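Side-chain contacts in bradavidin 2 (Bradyrhizobium japonicum, PDB 4GGT), which probably binds biotin, as a member of the avidin family built on an eight-stranded antiparallel beta barrel: residues A[25-30]-A[35-40]; A[55-58]-A[63-66]; A[76-81]-A[87-92]. All blocks are in the same frame, centred on the assembly; numbering follows the deposited sequence.

Contact 1: residues A[25-30]-A[35-40]; sequences LIWSAN and QGTFTN
The indole of W27 turns its edge to the neighbouring strand, where Q35 O, G36 CA and T37 OG1 meet it near the ring plane. Its NE1 gives a hydrogen bond of 3.1 Å to T37 OG1, which sits only 10° out of the indole plane; CG of W27 stands anti to its own carbonyl carbon (chi1 -71°), and this swings the pyrrole edge along the strand to the threonine. Between the pairs I26-G36 and S28-Q35 the register shifts by one: W27 and S28 both face Q35, a classic beta bulge in the antiparallel hairpin of strands 23-28 and 33-39, neighbours in the avidin barrel. Q35 O therefore receives two amides, W27 N at 2.8 Å and, weakly, S28 N at 3.4 Å, while Q35 N returns a bond to S28 O. Beyond the bulge S28 OG donates to Q35 OE1 at 2.8 Å, in the plane of the amide and on a lone pair. The glutamine reaches it with an extended chain, CG anti to the backbone N (chi1 -173°), and its CB passes 3.5 Å from the same hydroxyl. With S28 replaced by an alanine, Q35 OE1 would probably lose this donor and its amide would be freer to turn. I26 and G36 form the non-hydrogen-bonded pair, CA to CA 4.3 Å; the I26 side chain, on the face opposite S28 and T37, packs against S14 and W16 of strand 14-17.

Contact 2: residues A[55-58]-A[63-66]; sequences AGSV and LYFV
This is a regular antiparallel strand pairing in the wall of the avidin beta barrel, the hairpin of strands 51-59 and 62-69, with side chains lying along both faces of the sheet. A55 with V66 and S57 with Y64 form the hydrogen-bonded pairs; G56 with F65 and V58 with L63 are the non-hydrogen-bonded ones. The shortest of the four amide bonds is V66 N to A55 O, 2.7 Å, and the same carbonyl also takes a CA-H...O contact from F65 CA. On the face bearing A55, S57, Y64 and V66, the phenol ring of Y64 folds back across the other strand. Its CG lies between the backbone N and the carbonyl carbon (chi1 77°), which carries one ring face over the backbone at G56 and S57: S57 N is 4.1 Å above the plane, over the ring centre, and G56 CA is displaced toward the rim. The ring touches the serine side chain through CE1, 3.8 Å from S57 CB. G56 has no side chain to accommodate; a CB there would clash with Y64 O, and its CA instead makes a CA-H...O contact with that oxygen at 3.2 Å. On the opposite face F65 turns inward to W78 and M87, while L63 also meets M87. There V58 and L63 pack through their CB atoms, 4.0 Å apart.

Contact 3: residues A[76-81]-A[87-92]; sequences TRWVGT and MPTSWT
W78 and W91 extend from the same face of the sheet with their indole planes at 57°, neither stacked nor edge-to-face. The closer fit is a CH-pi contact: W91 CB stands over the five-membered ring of W78, 3.9 Å from its centroid. CG of W91 lies between backbone N and carbonyl carbon (chi1 52°), directing its own indole onward to L105 and D109. T76 CG2 covers the same face of W78 nearer the rim, while T89 OG1 meets the indole edge at W78 CD1, 3.3 Å away. The polar ends go elsewhere: W78 NE1 bonds to D109 OD2 and T89 OG1 to D109 O. On the other face the bent chain of R77 lays its guanidinium over V79 CG1, 3.7 Å from the plane. Water 2 joins R77 NH2, at 2.8 Å, to T92 OG1; water 1 bonds to S90 OG and, weakly, to R77 NH1. F65, F38 and F111 add further rings around W78. This hairpin of strands 74-80 and 86-95 thus presents an aromatic inner wall beside D109, a residue of the biotin site, as in the avidin barrel.

How the contacts relate
The three hairpins follow one another along the chain and round one barrel. Contacts 1 and 2, with centres 10 Å apart, join through neighbouring strands 33-39 and 51-59, and A29 CB meets V58 CG1 at 4.2 Å. Contacts 2 and 3, centres 9 Å apart, are continuous in the sheet: W78 N lies 2.7 Å from F65 O, a probable hydrogen bond. Contacts 1 and 3 are 14 Å apart by their centres yet meet inside the barrel, F38 CZ being 3.6 Å from W78 CH2. N40, at the end of segment 35-40, is a biotin-site residue; of the other two contacts, W78 of contact 3 has its side chain about 3 Å from that of D109, and F65 of contact 2 about 7 Å from the same side chain.

Contact 1: residues A[25-30]-A[35-40]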
# COMPACT_ATOMS: atom_id res chain seq x y z
N LEU A 25 7.39 -2.27 2.67
CA LEU A 25 8.37 -2.45 3.76
C LEU A 25 7.87 -1.72 5.00
O LEU A 25 7.58 -0.52 4.96
CB LEU A 25 9.72 -1.85 3.31
CG LEU A 25 11.08 -2.37 3.76
CD1 LEU A 25 12.05 -1.16 3.77
CD2 LEU A 25 11.10 -3.20 5.05
N ILE A 26 7.72 -2.45 6.11
CA ILE A 26 7.23 -1.85 7.33
C ILE A 26 8.40 -1.61 8.24
O ILE A 26 9.12 -2.55 8.61
CB ILE A 26 6.19 -2.77 8.06
CG1 ILE A 26 5.05 -3.19 7.12
CG2 ILE A 26 5.66 -2.08 9.29
CD1 ILE A 26 4.15 -2.02 6.65
N TRP A 27 8.64 -0.34 8.56
CA TRP A 27 9.74 0.04 9.46
C TRP A 27 9.36 -0.15 10.92
O TRP A 27 10.14 -0.68 11.74
CB TRP A 27 10.13 1.49 9.21
CG TRP A 27 10.83 1.66 7.88
CD1 TRP A 27 10.25 1.94 6.66
CD2 TRP A 27 12.23 1.52 7.64
NE1 TRP A 27 11.22 1.98 5.69
CE2 TRP A 27 12.44 1.74 6.25
CE3 TRP A 27 13.35 1.25 8.46
CZ2 TRP A 27 13.71 1.70 5.67
CZ3 TRP A 27 14.61 1.21 7.87
CH2 TRP A 27 14.78 1.43 6.49
N SER A 28 8.17 0.32 11.25
CA SER A 28 7.66 0.35 12.61
C SER A 28 6.15 0.49 12.58
O SER A 28 5.56 0.91 11.56
CB SER A 28 8.30 1.47 13.45
OG SER A 28 8.04 2.75 12.92
N ALA A 29 5.52 0.11 13.68
CA ALA A 29 4.08 0.24 13.83
C ALA A 29 3.72 0.48 15.29
O ALA A 29 2.71 -0.03 15.79
CB ALA A 29 3.38 -0.98 13.31
N ASN A 30 4.56 1.27 15.95
CA ASN A 30 4.42 1.50 17.39
C ASN A 30 3.38 2.58 17.70
O ASN A 30 3.27 3.61 16.99
CB ASN A 30 5.77 1.82 18.03
CG ASN A 30 6.23 3.22 17.74
OD1 ASN A 30 6.49 4.00 18.67
ND2 ASN A 30 6.31 3.57 16.46
N GLN A 35 4.65 3.16 9.90
CA GLN A 35 5.69 3.84 9.12
C GLN A 35 6.20 2.81 8.13
O GLN A 35 6.81 1.79 8.51
CB GLN A 35 6.82 4.26 10.03
CG GLN A 35 7.87 5.11 9.37
CD GLN A 35 9.10 5.33 10.24
OE1 GLN A 35 9.29 4.66 11.28
NE2 GLN A 35 9.93 6.27 9.82
N GLY A 36 5.95 3.06 6.85
CA GLY A 36 6.32 2.09 5.83
C GLY A 36 6.82 2.72 4.55
O GLY A 36 6.81 3.95 4.40
N THR A 37 7.27 1.89 3.63
CA THR A 37 7.73 2.34 2.30
C THR A 37 7.09 1.42 1.28
O THR A 37 7.13 0.22 1.43
CB THR A 37 9.28 2.25 2.21
OG1 THR A 37 9.85 3.14 3.18
CG2 THR A 37 9.77 2.62 0.83
N PHE A 38 6.54 1.98 0.20
CA PHE A 38 5.81 1.16 -0.73
C PHE A 38 6.40 1.43 -2.09
O PHE A 38 6.65 2.60 -2.44
CB PHE A 38 4.35 1.60 -0.75
CG PHE A 38 3.48 0.78 -1.65
CD1 PHE A 38 2.78 -0.34 -1.14
CD2 PHE A 38 3.37 1.09 -2.99
CE1 PHE A 38 1.97 -1.09 -2.00
CE2 PHE A 38 2.57 0.36 -3.85
CZ PHE A 38 1.86 -0.75 -3.36
N THR A 39 6.62 0.39 -2.85
CA THR A 39 7.00 0.62 -4.25
C THR A 39 6.24 -0.24 -5.24
O THR A 39 6.08 -1.43 -5.04
CB THR A 39 8.54 0.89 -4.49
OG1 THR A 39 9.03 0.43 -5.79
CG2 THR A 39 9.42 0.55 -3.31
N ASN A 40 5.66 0.42 -6.23
CA ASN A 40 4.87 -0.21 -7.26
C ASN A 40 5.86 -0.67 -8.32
O ASN A 40 6.90 -0.05 -8.50
CB ASN A 40 3.89 0.84 -7.85
CG ASN A 40 3.12 0.33 -9.05
OD1 ASN A 40 1.96 -0.07 -8.94
ND2 ASN A 40 3.77 0.35 -10.21

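Contact 2: residues A[55-58]-A[63-66]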
# COMPACT_ATOMS: atom_id res chain seq x y z
N ALA A 55 1.69 5.46 5.04
CA ALA A 55 1.20 5.92 6.34
C ALA A 55 -0.18 5.36 6.61
O ALA A 55 -1.04 5.28 5.72
CB ALA A 55 1.13 7.42 6.37
N GLY A 56 -0.42 5.03 7.87
CA GLY A 56 -1.76 4.60 8.26
C GLY A 56 -1.78 4.20 9.71
O GLY A 56 -0.91 4.61 10.49
N SER A 57 -2.76 3.37 10.05
CA SER A 57 -3.02 2.99 11.44
C SER A 57 -3.33 1.51 11.50
O SER A 57 -3.97 0.97 10.59
CB SER A 57 -4.22 3.77 11.99
OG SER A 57 -4.04 5.18 11.82
N VAL A 58 -2.87 0.86 12.57
CA VAL A 58 -3.21 -0.53 12.84
C VAL A 58 -3.90 -0.61 14.20
O VAL A 58 -3.51 0.08 15.15
CB VAL A 58 -2.00 -1.51 12.69
CG1 VAL A 58 -0.78 -1.06 13.47
CG2 VAL A 58 -2.39 -2.97 13.02
N LEU A 63 -6.23 -2.82 9.73
CA LEU A 63 -5.29 -1.76 9.38
C LEU A 63 -5.71 -1.03 8.11
O LEU A 63 -6.49 -1.55 7.31
CB LEU A 63 -3.87 -2.35 9.21
CG LEU A 63 -3.39 -2.92 7.85
CD1 LEU A 63 -1.85 -3.12 7.89
CD2 LEU A 63 -4.08 -4.20 7.46
N TYR A 64 -5.18 0.18 7.94
CA TYR A 64 -5.28 0.84 6.64
C TYR A 64 -3.99 1.57 6.40
O TYR A 64 -3.30 1.96 7.35
CB TYR A 64 -6.47 1.81 6.54
CG TYR A 64 -6.31 3.16 7.22
CD1 TYR A 64 -6.76 3.38 8.52
CD2 TYR A 64 -5.72 4.24 6.53
CE1 TYR A 64 -6.62 4.67 9.13
CE2 TYR A 64 -5.57 5.50 7.10
CZ TYR A 64 -6.02 5.70 8.41
OH TYR A 64 -5.87 6.97 8.96
N PHE A 65 -3.63 1.71 5.13
CA PHE A 65 -2.48 2.59 4.81
C PHE A 65 -2.71 3.28 3.49
O PHE A 65 -3.52 2.82 2.66
CB PHE A 65 -1.15 1.86 4.88
CG PHE A 65 -1.08 0.65 3.98
CD1 PHE A 65 -1.56 -0.58 4.42
CD2 PHE A 65 -0.61 0.76 2.70
CE1 PHE A 65 -1.53 -1.67 3.61
CE2 PHE A 65 -0.55 -0.36 1.88
CZ PHE A 65 -1.03 -1.55 2.32
N VAL A 66 -2.05 4.42 3.33
CA VAL A 66 -2.21 5.28 2.16
C VAL A 66 -0.83 5.57 1.58
O VAL A 66 0.14 5.81 2.31
CB VAL A 66 -2.96 6.62 2.51
CG1 VAL A 66 -2.26 7.41 3.60
CG2 VAL A 66 -3.12 7.48 1.27

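Contact 3: residues A[76-81]-A[87-92]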
# COMPACT_ATOMS: atom_id res chain seq x y z
N THR A 76 -3.38 5.85 -3.36
CA THR A 76 -4.20 4.66 -3.08
C THR A 76 -4.32 4.47 -1.58
O THR A 76 -3.35 4.67 -0.87
CB THR A 76 -3.55 3.47 -3.73
OG1 THR A 76 -3.42 3.75 -5.12
CG2 THR A 76 -4.37 2.17 -3.54
N ARG A 77 -5.50 4.05 -1.14
CA ARG A 77 -5.70 3.71 0.26
C ARG A 77 -6.07 2.25 0.29
O ARG A 77 -7.05 1.85 -0.39
CB ARG A 77 -6.83 4.53 0.86
CG ARG A 77 -7.00 4.28 2.38
CD ARG A 77 -7.94 3.09 2.68
NE ARG A 77 -9.38 3.37 2.58
CZ ARG A 77 -10.22 2.89 1.67
NH1 ARG A 77 -9.82 2.12 0.63
NH2 ARG A 77 -11.48 3.22 1.76
N TRP A 78 -5.36 1.49 1.14
CA TRP A 78 -5.70 0.07 1.35
C TRP A 78 -6.30 -0.05 2.76
O TRP A 78 -5.83 0.60 3.70
CB TRP A 78 -4.43 -0.77 1.32
CG TRP A 78 -3.81 -1.03 -0.02
CD1 TRP A 78 -3.93 -2.16 -0.77
CD2 TRP A 78 -2.91 -0.16 -0.72
NE1 TRP A 78 -3.18 -2.06 -1.93
CE2 TRP A 78 -2.54 -0.83 -1.93
CE3 TRP A 78 -2.38 1.11 -0.46
CZ2 TRP A 78 -1.66 -0.26 -2.87
CZ3 TRP A 78 -1.51 1.70 -1.38
CH2 TRP A 78 -1.16 0.99 -2.59
N VAL A 79 -7.33 -0.89 2.89
CA VAL A 79 -7.88 -1.19 4.18
C VAL A 79 -8.03 -2.73 4.24
O VAL A 79 -8.37 -3.35 3.23
CB VAL A 79 -9.21 -0.42 4.46
CG1 VAL A 79 -10.19 -0.53 3.26
CG2 VAL A 79 -9.83 -0.86 5.78
N GLY A 80 -7.69 -3.32 5.37
CA GLY A 80 -7.72 -4.78 5.48
C GLY A 80 -7.41 -5.27 6.87
O GLY A 80 -7.69 -4.60 7.88
N THR A 81 -6.80 -6.44 6.92
CA THR A 81 -6.54 -7.10 8.21
C THR A 81 -5.31 -7.94 8.05
O THR A 81 -4.83 -8.14 6.94
CB THR A 81 -7.73 -8.01 8.67
OG1 THR A 81 -7.94 -9.05 7.71
CG2 THR A 81 -9.01 -7.23 8.79
N MET A 87 -2.20 -10.68 4.29
CA MET A 87 -2.80 -9.41 4.60
C MET A 87 -3.81 -9.10 3.50
O MET A 87 -3.50 -8.38 2.53
CB MET A 87 -1.73 -8.30 4.70
CG MET A 87 -2.31 -6.93 4.99
SD MET A 87 -1.12 -5.60 4.74
CE MET A 87 0.13 -5.91 5.94
N PRO A 88 -5.03 -9.62 3.64
CA PRO A 88 -6.01 -9.30 2.62
C PRO A 88 -6.47 -7.86 2.75
O PRO A 88 -6.65 -7.36 3.84
CB PRO A 88 -7.16 -10.28 2.91
CG PRO A 88 -7.06 -10.55 4.42
CD PRO A 88 -5.57 -10.48 4.72
N THR A 89 -6.71 -7.19 1.62
CA THR A 89 -7.08 -5.77 1.66
C THR A 89 -7.99 -5.45 0.49
O THR A 89 -8.03 -6.19 -0.52
CB THR A 89 -5.85 -4.83 1.47
OG1 THR A 89 -5.26 -5.07 0.18
CG2 THR A 89 -4.81 -4.98 2.59
N SER A 90 -8.76 -4.37 0.63
CA SER A 90 -9.42 -3.76 -0.53
C SER A 90 -8.76 -2.40 -0.75
O SER A 90 -8.24 -1.82 0.19
CB SER A 90 -10.92 -3.56 -0.31
OG SER A 90 -11.20 -2.77 0.85
N TRP A 91 -8.74 -1.91 -1.98
CA TRP A 91 -8.16 -0.57 -2.16
C TRP A 91 -9.00 0.33 -3.04
O TRP A 91 -9.84 -0.15 -3.79
CB TRP A 91 -6.73 -0.66 -2.67
CG TRP A 91 -6.60 -1.51 -3.89
CD1 TRP A 91 -6.18 -2.80 -3.93
CD2 TRP A 91 -6.92 -1.14 -5.25
NE1 TRP A 91 -6.17 -3.25 -5.23
CE2 TRP A 91 -6.64 -2.26 -6.05
CE3 TRP A 91 -7.38 0.05 -5.86
CZ2 TRP A 91 -6.81 -2.25 -7.45
CZ3 TRP A 91 -7.58 0.06 -7.24
CH2 TRP A 91 -7.28 -1.08 -8.03
N THR A 92 -8.75 1.63 -2.93
CA THR A 92 -9.43 2.64 -3.74
C THR A 92 -8.28 3.55 -4.19
O THR A 92 -7.48 3.98 -3.36
CB THR A 92 -10.44 3.43 -2.90
OG1 THR A 92 -11.47 2.54 -2.43
CG2 THR A 92 -11.09 4.58 -3.71
O HOH W 1 -11.39 -0.04 0.19
O HOH W 2 -13.22 3.19 -0.46